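Local coordinates for L-tyrosine isonitrile synthase (Pseudomonas aeruginosa, PDB 3E59), which converts L-tyrosine into its isonitrile derivative in paerucumarin biosynthesis, taking the isonitrile carbon from C2 of ribulose 5-phosphate, at residues P65-K70 with L88-L93; K76-R81 with M295-V300; I202-Y207 with D275-P280. All coordinates share one frame; numbering follows the deposited sequence.

Interaction 1: P65-K70 with L88-L93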
ATOM      1  N   PRO A  65      -0.844   3.409   4.672  1.00 36.51           N
ATOM      2  CA  PRO A  65      -1.508   2.122   4.844  1.00 36.53           C
ATOM      3  C   PRO A  65      -1.045   1.157   3.753  1.00 38.46           C
ATOM      4  O   PRO A  65      -1.299   1.394   2.552  1.00 36.95           O
ATOM      5  CB  PRO A  65      -3.002   2.470   4.670  1.00 38.96           C
ATOM      6  CG  PRO A  65      -3.074   3.959   4.718  1.00 38.33           C
ATOM      7  CD  PRO A  65      -1.781   4.416   4.145  1.00 36.20           C
ATOM      8  N   ALA A  66      -0.357   0.091   4.162  1.00 35.81           N
ATOM      9  CA  ALA A  66       0.317  -0.812   3.220  1.00 35.45           C
ATOM     10  C   ALA A  66       0.939  -2.011   3.942  1.00 37.44           C
ATOM     11  O   ALA A  66       0.919  -2.085   5.170  1.00 35.40           O
ATOM     12  CB  ALA A  66       1.406  -0.060   2.451  1.00 35.09           C
ATOM     13  N   PHE A  67       1.501  -2.934   3.162  1.00 36.67           N
ATOM     14  CA  PHE A  67       2.201  -4.116   3.676  1.00 36.66           C
ATOM     15  C   PHE A  67       1.341  -4.960   4.633  1.00 35.56           C
ATOM     16  O   PHE A  67       1.723  -5.176   5.796  1.00 34.31           O
ATOM     17  CB  PHE A  67       3.527  -3.725   4.345  1.00 34.68           C
ATOM     18  CG  PHE A  67       4.529  -3.075   3.420  1.00 35.79           C
ATOM     19  CD1 PHE A  67       4.616  -1.667   3.328  1.00 35.93           C
ATOM     20  CD2 PHE A  67       5.426  -3.853   2.689  1.00 33.87           C
ATOM     21  CE1 PHE A  67       5.567  -1.061   2.496  1.00 33.79           C
ATOM     22  CE2 PHE A  67       6.366  -3.262   1.849  1.00 33.26           C
ATOM     23  CZ  PHE A  67       6.444  -1.863   1.756  1.00 34.25           C
ATOM     24  N   PRO A  68       0.173  -5.430   4.156  1.00 37.05           N
ATOM     25  CA  PRO A  68      -0.715  -6.220   5.023  1.00 36.63           C
ATOM     26  C   PRO A  68      -0.247  -7.660   5.238  1.00 36.04           C
ATOM     27  O   PRO A  68      -0.213  -8.143   6.368  1.00 35.56           O
ATOM     28  CB  PRO A  68      -2.053  -6.205   4.262  1.00 38.00           C
ATOM     29  CG  PRO A  68      -1.679  -6.084   2.837  1.00 39.92           C
ATOM     30  CD  PRO A  68      -0.415  -5.217   2.819  1.00 39.48           C
ATOM     31  N   ALA A  69       0.065  -8.341   4.139  1.00 37.97           N
ATOM     32  CA  ALA A  69       0.455  -9.741   4.126  1.00 38.27           C
ATOM     33  C   ALA A  69       0.578 -10.065   2.671  1.00 39.78           C
ATOM     34  O   ALA A  69       0.025  -9.354   1.832  1.00 36.87           O
ATOM     35  CB  ALA A  69      -0.616 -10.636   4.761  1.00 37.20           C
ATOM     36  N   LYS A  70       1.306 -11.133   2.366  1.00 40.19           N
ATOM     37  CA  LYS A  70       1.402 -11.612   0.996  1.00 42.73           C
ATOM     38  C   LYS A  70       0.029 -12.109   0.508  1.00 42.64           C
ATOM     39  O   LYS A  70      -0.787 -12.594   1.305  1.00 41.43           O
ATOM     40  CB  LYS A  70       2.449 -12.724   0.920  1.00 42.99           C
ATOM     41  CG  LYS A  70       3.544 -12.522  -0.135  1.00 44.53           C
ATOM     42  CD  LYS A  70       4.537 -11.454   0.232  1.00 40.93           C
ATOM     43  CE  LYS A  70       5.827 -11.601  -0.568  1.00 41.57           C
ATOM     44  NZ  LYS A  70       6.137 -10.464  -1.476  1.00 39.29           N
ATOM     45  N   LEU A  88      13.294  -4.077  -1.120  1.00 35.13           N
ATOM     46  CA  LEU A  88      13.646  -2.915  -1.939  1.00 34.02           C
ATOM     47  C   LEU A  88      12.632  -1.784  -1.809  1.00 33.80           C
ATOM     48  O   LEU A  88      12.995  -0.616  -1.912  1.00 35.46           O
ATOM     49  CB  LEU A  88      13.813  -3.328  -3.396  1.00 33.93           C
ATOM     50  CG  LEU A  88      15.036  -4.202  -3.684  1.00 35.21           C
ATOM     51  CD1 LEU A  88      14.903  -4.785  -5.054  1.00 33.82           C
ATOM     52  CD2 LEU A  88      16.328  -3.382  -3.564  1.00 34.68           C
ATOM     53  N   SER A  89      11.363  -2.127  -1.594  1.00 32.07           N
ATOM     54  CA  SER A  89      10.339  -1.108  -1.373  1.00 33.74           C
ATOM     55  C   SER A  89      10.572  -0.351  -0.063  1.00 33.31           C
ATOM     56  O   SER A  89      10.483   0.890  -0.025  1.00 34.87           O
ATOM     57  CB  SER A  89       8.936  -1.716  -1.394  1.00 33.20           C
ATOM     58  OG  SER A  89       8.671  -2.303  -2.650  1.00 33.97           O
ATOM     59  N   LEU A  90      10.860  -1.091   1.008  1.00 31.49           N
ATOM     60  CA  LEU A  90      11.112  -0.466   2.313  1.00 32.23           C
ATOM     61  C   LEU A  90      12.399   0.349   2.308  1.00 33.44           C
ATOM     62  O   LEU A  90      12.493   1.394   2.967  1.00 35.47           O
ATOM     63  CB  LEU A  90      11.154  -1.511   3.428  1.00 33.13           C
ATOM     64  CG  LEU A  90       9.834  -2.235   3.750  1.00 33.59           C
ATOM     65  CD1 LEU A  90      10.107  -3.550   4.479  1.00 29.05           C
ATOM     66  CD2 LEU A  90       8.899  -1.312   4.544  1.00 30.88           C
ATOM     67  N   SER A  91      13.396  -0.134   1.570  1.00 33.38           N
ATOM     68  CA  SER A  91      14.660   0.579   1.457  1.00 32.62           C
ATOM     69  C   SER A  91      14.447   1.887   0.687  1.00 35.50           C
ATOM     70  O   SER A  91      14.987   2.940   1.054  1.00 36.94           O
ATOM     71  CB  SER A  91      15.707  -0.312   0.791  1.00 29.78           C
ATOM     72  OG  SER A  91      16.929   0.384   0.667  1.00 33.97           O
ATOM     73  N   PHE A  92      13.633   1.822  -0.365  1.00 38.23           N
ATOM     74  CA  PHE A  92      13.272   3.021  -1.132  1.00 39.20           C
ATOM     75  C   PHE A  92      12.633   4.097  -0.258  1.00 38.66           C
ATOM     76  O   PHE A  92      12.965   5.287  -0.373  1.00 37.97           O
ATOM     77  CB  PHE A  92      12.319   2.709  -2.302  1.00 38.57           C
ATOM     78  CG  PHE A  92      11.713   3.950  -2.896  1.00 39.30           C
ATOM     79  CD1 PHE A  92      12.418   4.693  -3.839  1.00 40.32           C
ATOM     80  CD2 PHE A  92      10.474   4.416  -2.458  1.00 38.89           C
ATOM     81  CE1 PHE A  92      11.890   5.859  -4.348  1.00 41.44           C
ATOM     82  CE2 PHE A  92       9.931   5.588  -2.964  1.00 39.04           C
ATOM     83  CZ  PHE A  92      10.639   6.310  -3.911  1.00 41.02           C
ATOM     84  N   LEU A  93      11.695   3.675   0.591  1.00 37.01           N
ATOM     85  CA  LEU A  93      10.929   4.600   1.412  1.00 36.05           C
ATOM     86  C   LEU A  93      11.846   5.276   2.412  1.00 36.90           C
ATOM     87  O   LEU A  93      11.715   6.472   2.687  1.00 33.42           O
ATOM     88  CB  LEU A  93       9.798   3.870   2.143  1.00 35.81           C
ATOM     89  CG  LEU A  93       8.597   3.355   1.337  1.00 34.09           C
ATOM     90  CD1 LEU A  93       7.712   2.522   2.236  1.00 31.76           C
ATOM     91  CD2 LEU A  93       7.820   4.499   0.725  1.00 33.89           C
TER
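Phe67 and Leu90 have the nearest CA atoms across the contact, 9.7 Å apart. The 65-70 segment is an irregular loop. The 88-93 segment is a stretch of helix, with Phe92 N bonded to Leu88 O and Leu93 N to Ser89 O. The gap is bridged by side chains alone, and no hydrogen bond crosses it. Phe67 has left-handed backbone angles (phi 55°), and its side chain points toward the helix.

The Phe67 ring carries the whole contact on the loop side. Leu90 CG is anti to its carbonyl carbon (chi1 -67°), and CD2 is carried to the ring. Leu90 CD2 lies over one ring face, 4.1 Å from the ring centroid and 25° off the normal, which is a CH-pi contact. The methyl is displaced toward the rim, and Phe67 CZ is its nearest ring atom at 3.8 Å. At the ring edge, near its plane, Leu93 CD1 is 4.2 Å from Phe67 CE1 and Ser89 CB 4.0 Å from Phe67 CZ. Ser89 OG hydrogen-bonds back to Ala85 O, one turn earlier in the same helix.

All four touching residues are buried. The loop follows strand 60-64 of the parallel sheet and leads toward helix 84-103, so the contact packs a strand-to-helix connection against the helix it precedes. The Trp281 ring also meets that of Phe67. Helix 127-144 adds Tyr133 and Leu137 to the surroundings of Phe67, and Leu137 also touches Leu90. Strand 108-112 supplies Val112 against Phe67 and Ile110 against Leu93.

Interaction 2: K76-R81 with M295-V300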
ATOM      1  N   LYS A  76       0.946 -16.192  -7.360  1.00 43.54           N
ATOM      2  CA  LYS A  76       1.210 -14.741  -7.483  1.00 43.43           C
ATOM      3  C   LYS A  76       2.486 -14.291  -6.752  1.00 41.66           C
ATOM      4  O   LYS A  76       3.126 -13.320  -7.148  1.00 41.55           O
ATOM      5  CB  LYS A  76       0.023 -13.908  -6.967  1.00 42.61           C
ATOM      6  CG  LYS A  76      -1.290 -14.055  -7.740  1.00 44.13           C
ATOM      7  CD  LYS A  76      -2.092 -12.728  -7.831  1.00 44.53           C
ATOM      8  CE  LYS A  76      -2.147 -11.966  -6.521  1.00 42.14           C
ATOM      9  NZ  LYS A  76      -3.095 -10.807  -6.547  1.00 41.71           N
ATOM     10  N   VAL A  77       2.837 -15.011  -5.689  1.00 42.24           N
ATOM     11  CA  VAL A  77       3.960 -14.669  -4.824  1.00 40.43           C
ATOM     12  C   VAL A  77       4.876 -15.877  -4.645  1.00 42.67           C
ATOM     13  O   VAL A  77       4.460 -17.015  -4.903  1.00 42.86           O
ATOM     14  CB  VAL A  77       3.472 -14.150  -3.439  1.00 40.17           C
ATOM     15  CG1 VAL A  77       2.737 -12.834  -3.590  1.00 37.78           C
ATOM     16  CG2 VAL A  77       2.599 -15.188  -2.731  1.00 42.06           C
ATOM     17  N   LEU A  78       6.121 -15.635  -4.216  1.00 41.61           N
ATOM     18  CA  LEU A  78       7.086 -16.731  -3.988  1.00 43.20           C
ATOM     19  C   LEU A  78       6.791 -17.526  -2.717  1.00 43.50           C
ATOM     20  O   LEU A  78       6.904 -18.748  -2.709  1.00 40.95           O
ATOM     21  CB  LEU A  78       8.525 -16.212  -3.942  1.00 40.03           C
ATOM     22  CG  LEU A  78       9.155 -15.674  -5.228  1.00 38.89           C
ATOM     23  CD1 LEU A  78      10.290 -14.751  -4.868  1.00 39.81           C
ATOM     24  CD2 LEU A  78       9.645 -16.801  -6.116  1.00 40.35           C
ATOM     25  N   ASP A  79       6.426 -16.823  -1.644  1.00 42.69           N
ATOM     26  CA  ASP A  79       6.129 -17.461  -0.361  1.00 42.84           C
ATOM     27  C   ASP A  79       5.270 -16.491   0.443  1.00 41.88           C
ATOM     28  O   ASP A  79       4.958 -15.405  -0.038  1.00 41.53           O
ATOM     29  CB  ASP A  79       7.445 -17.769   0.366  1.00 44.29           C
ATOM     30  CG  ASP A  79       7.252 -18.535   1.658  1.00 46.33           C
ATOM     31  OD1 ASP A  79       6.842 -19.716   1.619  1.00 42.61           O
ATOM     32  OD2 ASP A  79       7.545 -17.944   2.722  1.00 48.15           O
ATOM     33  N   SER A  80       4.902 -16.869   1.662  1.00 39.51           N
ATOM     34  CA  SER A  80       4.076 -16.025   2.515  1.00 38.75           C
ATOM     35  C   SER A  80       4.872 -14.943   3.254  1.00 38.31           C
ATOM     36  O   SER A  80       4.304 -14.009   3.815  1.00 39.57           O
ATOM     37  CB  SER A  80       3.301 -16.889   3.515  1.00 41.05           C
ATOM     38  OG  SER A  80       4.166 -17.424   4.497  1.00 40.52           O
ATOM     39  N   ARG A  81       6.187 -15.060   3.253  1.00 38.84           N
ATOM     40  CA  ARG A  81       7.009 -14.099   3.977  1.00 40.01           C
ATOM     41  C   ARG A  81       7.418 -12.925   3.080  1.00 36.92           C
ATOM     42  O   ARG A  81       7.454 -13.066   1.860  1.00 36.89           O
ATOM     43  CB  ARG A  81       8.227 -14.795   4.596  1.00 41.46           C
ATOM     44  CG  ARG A  81       9.147 -15.451   3.588  1.00 47.09           C
ATOM     45  CD  ARG A  81      10.152 -16.370   4.259  1.00 51.72           C
ATOM     46  NE  ARG A  81      10.819 -17.207   3.266  1.00 56.34           N
ATOM     47  CZ  ARG A  81      10.712 -18.527   3.192  1.00 56.34           C
ATOM     48  NH1 ARG A  81       9.990 -19.198   4.079  1.00 57.87           N
ATOM     49  NH2 ARG A  81      11.357 -19.184   2.241  1.00 60.69           N
ATOM     50  N   MET A 295       6.958  -7.083 -10.879  1.00 41.42           N
ATOM     51  CA  MET A 295       6.082  -7.736 -11.865  1.00 43.54           C
ATOM     52  C   MET A 295       5.207  -8.774 -11.172  1.00 44.31           C
ATOM     53  O   MET A 295       5.488  -9.190 -10.047  1.00 48.55           O
ATOM     54  CB  MET A 295       6.905  -8.464 -12.947  1.00 43.24           C
ATOM     55  CG  MET A 295       7.917  -7.621 -13.731  1.00 43.15           C
ATOM     56  SD  MET A 295       8.759  -8.558 -15.039  1.00 44.78           S
ATOM     57  CE  MET A 295       7.389  -8.889 -16.126  1.00 42.00           C
ATOM     58  N   LYS A 296       4.148  -9.195 -11.851  1.00 44.06           N
ATOM     59  CA  LYS A 296       3.357 -10.349 -11.431  1.00 44.75           C
ATOM     60  C   LYS A 296       4.126 -11.643 -11.769  1.00 43.96           C
ATOM     61  O   LYS A 296       4.673 -11.772 -12.860  1.00 44.81           O
ATOM     62  CB  LYS A 296       1.988 -10.319 -12.124  1.00 42.67           C
ATOM     63  N   ARG A 297       4.178 -12.583 -10.827  1.00 43.60           N
ATOM     64  CA  ARG A 297       4.925 -13.840 -10.995  1.00 43.51           C
ATOM     65  C   ARG A 297       4.542 -14.606 -12.272  1.00 45.73           C
ATOM     66  O   ARG A 297       5.412 -15.144 -12.958  1.00 45.30           O
ATOM     67  CB  ARG A 297       4.759 -14.741  -9.763  1.00 42.44           C
ATOM     68  CG  ARG A 297       5.767 -15.880  -9.672  1.00 42.55           C
ATOM     69  CD  ARG A 297       5.544 -16.732  -8.420  1.00 43.59           C
ATOM     70  NE  ARG A 297       6.438 -17.890  -8.378  1.00 44.20           N
ATOM     71  CZ  ARG A 297       6.190 -19.027  -7.726  1.00 47.32           C
ATOM     72  NH1 ARG A 297       5.066 -19.189  -7.040  1.00 47.96           N
ATOM     73  NH2 ARG A 297       7.074 -20.018  -7.765  1.00 48.36           N
ATOM     74  N   SER A 298       3.246 -14.649 -12.586  1.00 44.82           N
ATOM     75  CA  SER A 298       2.785 -15.324 -13.797  1.00 45.72           C
ATOM     76  C   SER A 298       3.390 -14.683 -15.053  1.00 47.24           C
ATOM     77  O   SER A 298       3.790 -15.390 -15.975  1.00 47.50           O
ATOM     78  CB  SER A 298       1.254 -15.350 -13.869  1.00 45.57           C
ATOM     79  OG  SER A 298       0.722 -14.086 -14.219  1.00 44.33           O
ATOM     80  N   GLU A 299       3.490 -13.352 -15.069  1.00 48.27           N
ATOM     81  CA  GLU A 299       4.049 -12.639 -16.221  1.00 48.47           C
ATOM     82  C   GLU A 299       5.538 -12.935 -16.438  1.00 49.45           C
ATOM     83  O   GLU A 299       5.979 -13.100 -17.576  1.00 46.77           O
ATOM     84  CB  GLU A 299       3.806 -11.132 -16.113  1.00 47.51           C
ATOM     85  N   VAL A 300       6.301 -13.007 -15.348  1.00 49.65           N
ATOM     86  CA  VAL A 300       7.740 -13.260 -15.435  1.00 50.40           C
ATOM     87  C   VAL A 300       8.055 -14.717 -15.843  1.00 49.89           C
ATOM     88  O   VAL A 300       9.025 -14.960 -16.560  1.00 48.21           O
ATOM     89  CB  VAL A 300       8.517 -12.783 -14.145  1.00 49.98           C
ATOM     90  CG1 VAL A 300       8.218 -13.662 -12.948  1.00 51.66           C
ATOM     91  CG2 VAL A 300      10.019 -12.721 -14.396  1.00 51.20           C
TER
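Arg297 reaches the 76-81 loop with CG anti to its backbone N (chi1 -165°) and a chain extended from CG to NE. The extended arm passes the carbonyl groups of Lys76 and Val77 in turn. Leu78 has CG anti to its carbonyl carbon (chi1 -69°), and its side chain crosses the arm at about a right angle.

Arg297 CB lies 3.4 Å from Lys76 O. Further out, Arg297 CD is 3.7 Å from Val77 O, and Arg297 NH1 comes within 3.1 Å of the same oxygen. Leu78 CD2 touches Arg297 NE at 4.1 Å, while Leu78 CA lies over one face of the guanidinium, offset toward its rim. Arg297 NE is hydrogen-bonded to Tyr317 OH, which probably helps fix the direction of the arm.

Within the loop, Asp79 OD2 accepts from Arg81 N at 3.2 Å, forming an Asx turn just past the contact.

Arg297 opens helix 297-302, one residue after strand 292-295 of the mixed sheet, with Lys296 at the N-cap position. Strand 313-318 of that sheet brings Tyr317 against Leu78, and strand 284-287 brings Val284. Lys76 NZ makes a salt bridge to Asp209 of helix 193-210 and a hydrogen bond with His282.

Interaction 3: I202-Y207 with D275-P280; sequences ITRFLY and DDWLTP
Phe205 and Arg204, neighbours on one helix, both reach Trp277 in the 275-280 loop. Phe205 presents the far end of its ring. Its CZ atom lies 3.4 Å from Trp277 O and 3.9 Å from Trp277 CB, with CB at the ring edge, in plane. The Phe205 and Trp277 side chains cross at about a right angle. Phe205 CZ also touches Trp277 CE3, so the phenyl tip meets the start of the tryptophan side chain and one side of its indole.

Arg204 NH2 approaches the same CB and the CG-CD1 end of the indole, obliquely to the ring. It is 3.6 Å from Trp277 CB, which lies at the edge of the guanidinium, and 3.8 Å from Trp277 CG. The guanidinium and indole planes are 75° apart, so the two groups are not stacked. The arginine chain leaves the helix with CG anti to the backbone N and then bends at chi3 (66°), which turns the guanidinium toward the loop. Asp275 OD2 is 4.4 Å from Arg204 NH2. That is beyond a salt bridge, but the opposite charges probably attract.

A second shell fixes the loop. Asp275 OD1 accepts from Trp277 N at 2.8 Å, met from above the carboxylate plane. Arg24 bonds to the carbonyls of Asp276 and Leu278, and the Asp276 carboxylate holds Arg30 and His269. On the indole, His257 meets the ring, and Leu198 and Ala201 add contacts from the same helix as Phe205. His282 meets the Phe205 ring.

The loop combines an Asx turn at Asp275 with a type I beta turn from Asp275 to Leu278, closed by Leu278 N to Asp275 O. This turn seats Trp277 against helix 193-210, joining that helix to the connection between strands 265-267 and 284-287.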
ATOM      1  N   ILE A 202      -9.808  -3.303  -6.880  1.00 35.88           N
ATOM      2  CA  ILE A 202      -9.937  -4.151  -5.703  1.00 35.51           C
ATOM      3  C   ILE A 202     -10.613  -5.482  -6.046  1.00 34.69           C
ATOM      4  O   ILE A 202     -10.229  -6.520  -5.518  1.00 37.26           O
ATOM      5  CB  ILE A 202     -10.686  -3.439  -4.547  1.00 35.73           C
ATOM      6  CG1 ILE A 202      -9.978  -2.118  -4.152  1.00 37.04           C
ATOM      7  CG2 ILE A 202     -10.856  -4.386  -3.344  1.00 34.63           C
ATOM      8  CD1 ILE A 202      -8.432  -2.222  -3.848  1.00 36.06           C
ATOM      9  N   THR A 203     -11.618  -5.447  -6.915  1.00 35.18           N
ATOM     10  CA  THR A 203     -12.250  -6.677  -7.416  1.00 33.74           C
ATOM     11  C   THR A 203     -11.189  -7.553  -8.096  1.00 33.19           C
ATOM     12  O   THR A 203     -11.111  -8.757  -7.846  1.00 34.47           O
ATOM     13  CB  THR A 203     -13.399  -6.370  -8.392  1.00 32.37           C
ATOM     14  OG1 THR A 203     -14.366  -5.531  -7.744  1.00 32.77           O
ATOM     15  CG2 THR A 203     -14.091  -7.660  -8.860  1.00 27.79           C
ATOM     16  N   ARG A 204     -10.350  -6.934  -8.919  1.00 33.68           N
ATOM     17  CA  ARG A 204      -9.318  -7.682  -9.630  1.00 36.24           C
ATOM     18  C   ARG A 204      -8.309  -8.370  -8.707  1.00 36.63           C
ATOM     19  O   ARG A 204      -7.929  -9.511  -8.980  1.00 35.61           O
ATOM     20  CB  ARG A 204      -8.618  -6.819 -10.689  1.00 38.75           C
ATOM     21  CG  ARG A 204      -7.699  -7.628 -11.618  1.00 38.03           C
ATOM     22  CD  ARG A 204      -7.029  -6.770 -12.680  1.00 41.15           C
ATOM     23  NE  ARG A 204      -6.084  -5.811 -12.104  1.00 45.59           N
ATOM     24  CZ  ARG A 204      -6.338  -4.512 -11.939  1.00 47.54           C
ATOM     25  NH1 ARG A 204      -7.518  -4.016 -12.307  1.00 48.22           N
ATOM     26  NH2 ARG A 204      -5.419  -3.709 -11.404  1.00 44.99           N
ATOM     27  N   PHE A 205      -7.886  -7.695  -7.625  1.00 39.06           N
ATOM     28  CA  PHE A 205      -6.962  -8.298  -6.649  1.00 38.21           C
ATOM     29  C   PHE A 205      -7.602  -9.523  -6.007  1.00 36.97           C
ATOM     30  O   PHE A 205      -6.972 -10.565  -5.873  1.00 37.02           O
ATOM     31  CB  PHE A 205      -6.597  -7.346  -5.495  1.00 45.13           C
ATOM     32  CG  PHE A 205      -5.925  -6.060  -5.906  1.00 46.64           C
ATOM     33  CD1 PHE A 205      -5.331  -5.906  -7.148  1.00 47.91           C
ATOM     34  CD2 PHE A 205      -5.856  -5.003  -4.998  1.00 49.46           C
ATOM     35  CE1 PHE A 205      -4.709  -4.710  -7.492  1.00 49.66           C
ATOM     36  CE2 PHE A 205      -5.226  -3.793  -5.337  1.00 49.75           C
ATOM     37  CZ  PHE A 205      -4.657  -3.653  -6.577  1.00 48.49           C
ATOM     38  N   LEU A 206      -8.846  -9.371  -5.568  1.00 34.04           N
ATOM     39  CA  LEU A 206      -9.581 -10.465  -4.939  1.00 34.99           C
ATOM     40  C   LEU A 206      -9.819 -11.622  -5.905  1.00 34.54           C
ATOM     41  O   LEU A 206      -9.629 -12.783  -5.546  1.00 36.85           O
ATOM     42  CB  LEU A 206     -10.912  -9.959  -4.362  1.00 35.23           C
ATOM     43  CG  LEU A 206     -10.739  -8.897  -3.269  1.00 37.20           C
ATOM     44  CD1 LEU A 206     -12.067  -8.281  -2.916  1.00 34.17           C
ATOM     45  CD2 LEU A 206     -10.066  -9.471  -2.013  1.00 38.50           C
ATOM     46  N   TYR A 207     -10.221 -11.305  -7.129  1.00 33.48           N
ATOM     47  CA  TYR A 207     -10.420 -12.336  -8.145  1.00 34.23           C
ATOM     48  C   TYR A 207      -9.116 -13.090  -8.447  1.00 33.52           C
ATOM     49  O   TYR A 207      -9.083 -14.325  -8.459  1.00 37.80           O
ATOM     50  CB  TYR A 207     -11.021 -11.716  -9.413  1.00 34.20           C
ATOM     51  CG  TYR A 207     -11.027 -12.640 -10.606  1.00 33.23           C
ATOM     52  CD1 TYR A 207     -12.024 -13.608 -10.744  1.00 34.02           C
ATOM     53  CD2 TYR A 207     -10.059 -12.534 -11.608  1.00 30.59           C
ATOM     54  CE1 TYR A 207     -12.053 -14.455 -11.835  1.00 33.93           C
ATOM     55  CE2 TYR A 207     -10.073 -13.396 -12.718  1.00 34.06           C
ATOM     56  CZ  TYR A 207     -11.081 -14.350 -12.813  1.00 34.02           C
ATOM     57  OH  TYR A 207     -11.146 -15.224 -13.871  1.00 36.98           O
ATOM     58  N   ASP A 275       2.563  -1.510 -13.849  1.00 33.27           N
ATOM     59  CA  ASP A 275       1.214  -1.496 -13.312  1.00 33.29           C
ATOM     60  C   ASP A 275       1.153  -0.612 -12.077  1.00 35.28           C
ATOM     61  O   ASP A 275       1.764  -0.931 -11.052  1.00 34.79           O
ATOM     62  CB  ASP A 275       0.764  -2.921 -12.985  1.00 32.47           C
ATOM     63  CG  ASP A 275      -0.648  -2.994 -12.413  1.00 36.85           C
ATOM     64  OD1 ASP A 275      -1.354  -1.955 -12.302  1.00 38.42           O
ATOM     65  OD2 ASP A 275      -1.054  -4.116 -12.047  1.00 38.97           O
ATOM     66  N   ASP A 276       0.407   0.491 -12.179  1.00 34.28           N
ATOM     67  CA  ASP A 276       0.243   1.439 -11.057  1.00 32.63           C
ATOM     68  C   ASP A 276      -0.502   0.869  -9.853  1.00 29.73           C
ATOM     69  O   ASP A 276      -0.403   1.422  -8.758  1.00 31.11           O
ATOM     70  CB  ASP A 276      -0.466   2.727 -11.515  1.00 33.27           C
ATOM     71  CG  ASP A 276       0.413   3.600 -12.387  1.00 35.57           C
ATOM     72  OD1 ASP A 276       1.235   4.385 -11.846  1.00 35.32           O
ATOM     73  OD2 ASP A 276       0.267   3.503 -13.623  1.00 35.12           O
ATOM     74  N   TRP A 277      -1.271  -0.202 -10.062  1.00 26.53           N
ATOM     75  CA  TRP A 277      -1.960  -0.901  -8.971  1.00 29.51           C
ATOM     76  C   TRP A 277      -1.115  -1.997  -8.279  1.00 31.42           C
ATOM     77  O   TRP A 277      -1.519  -2.538  -7.239  1.00 30.63           O
ATOM     78  CB  TRP A 277      -3.288  -1.512  -9.476  1.00 30.16           C
ATOM     79  CG  TRP A 277      -4.323  -0.469  -9.791  1.00 31.93           C
ATOM     80  CD1 TRP A 277      -4.620   0.052 -11.020  1.00 30.63           C
ATOM     81  CD2 TRP A 277      -5.181   0.198  -8.853  1.00 29.06           C
ATOM     82  NE1 TRP A 277      -5.615   0.992 -10.905  1.00 30.91           N
ATOM     83  CE2 TRP A 277      -5.980   1.102  -9.587  1.00 30.93           C
ATOM     84  CE3 TRP A 277      -5.366   0.106  -7.469  1.00 31.21           C
ATOM     85  CZ2 TRP A 277      -6.942   1.928  -8.978  1.00 30.05           C
ATOM     86  CZ3 TRP A 277      -6.339   0.924  -6.861  1.00 30.92           C
ATOM     87  CH2 TRP A 277      -7.107   1.822  -7.622  1.00 30.05           C
ATOM     88  N   LEU A 278       0.033  -2.336  -8.860  1.00 31.31           N
ATOM     89  CA  LEU A 278       0.806  -3.473  -8.369  1.00 31.98           C
ATOM     90  C   LEU A 278       1.625  -3.088  -7.147  1.00 31.57           C
ATOM     91  O   LEU A 278       2.279  -2.046  -7.137  1.00 31.05           O
ATOM     92  CB  LEU A 278       1.723  -4.043  -9.463  1.00 31.05           C
ATOM     93  CG  LEU A 278       2.438  -5.374  -9.157  1.00 31.62           C
ATOM     94  CD1 LEU A 278       1.443  -6.482  -8.776  1.00 28.93           C
ATOM     95  CD2 LEU A 278       3.279  -5.812 -10.361  1.00 32.83           C
ATOM     96  N   THR A 279       1.580  -3.951  -6.135  1.00 29.81           N
ATOM     97  CA  THR A 279       2.332  -3.778  -4.907  1.00 33.98           C
ATOM     98  C   THR A 279       3.175  -5.045  -4.619  1.00 35.27           C
ATOM     99  O   THR A 279       2.845  -6.126  -5.114  1.00 35.49           O
ATOM    100  CB  THR A 279       1.403  -3.470  -3.736  1.00 32.49           C
ATOM    101  OG1 THR A 279       0.509  -4.567  -3.553  1.00 33.65           O
ATOM    102  CG2 THR A 279       0.592  -2.170  -3.991  1.00 30.97           C
ATOM    103  N   PRO A 280       4.282  -4.900  -3.857  1.00 36.54           N
ATOM    104  CA  PRO A 280       5.211  -6.020  -3.597  1.00 35.61           C
ATOM    105  C   PRO A 280       4.617  -7.267  -2.927  1.00 35.44           C
ATOM    106  O   PRO A 280       5.145  -8.359  -3.118  1.00 38.26           O
ATOM    107  CB  PRO A 280       6.300  -5.392  -2.726  1.00 33.37           C
ATOM    108  CG  PRO A 280       5.750  -4.099  -2.227  1.00 35.18           C
ATOM    109  CD  PRO A 280       4.760  -3.639  -3.248  1.00 34.66           C
TER

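In the fold
The three contacts lie close together in one chain, with centres 13 to 15 Å apart. Interaction 1 is the most buried, its centre about 7 Å from the centre of the chain, that of interaction 2 about 17 Å. Along the chain, interactions 1 and 2 alternate their segments, interaction 3 falls between the two segments of interaction 2, and interaction 1 closes before interaction 3 begins. Lys70 and Pro280 connect them: Lys70 packs on Val77 and Asp79, and its NZ, in a salt bridge with Glu86, also makes a weak hydrogen bond to Pro280 O. Leu278 packs on Met295. Together the contacts tie loops of the parallel sheet to helices 84-103 and 193-210 and to the mixed sheet.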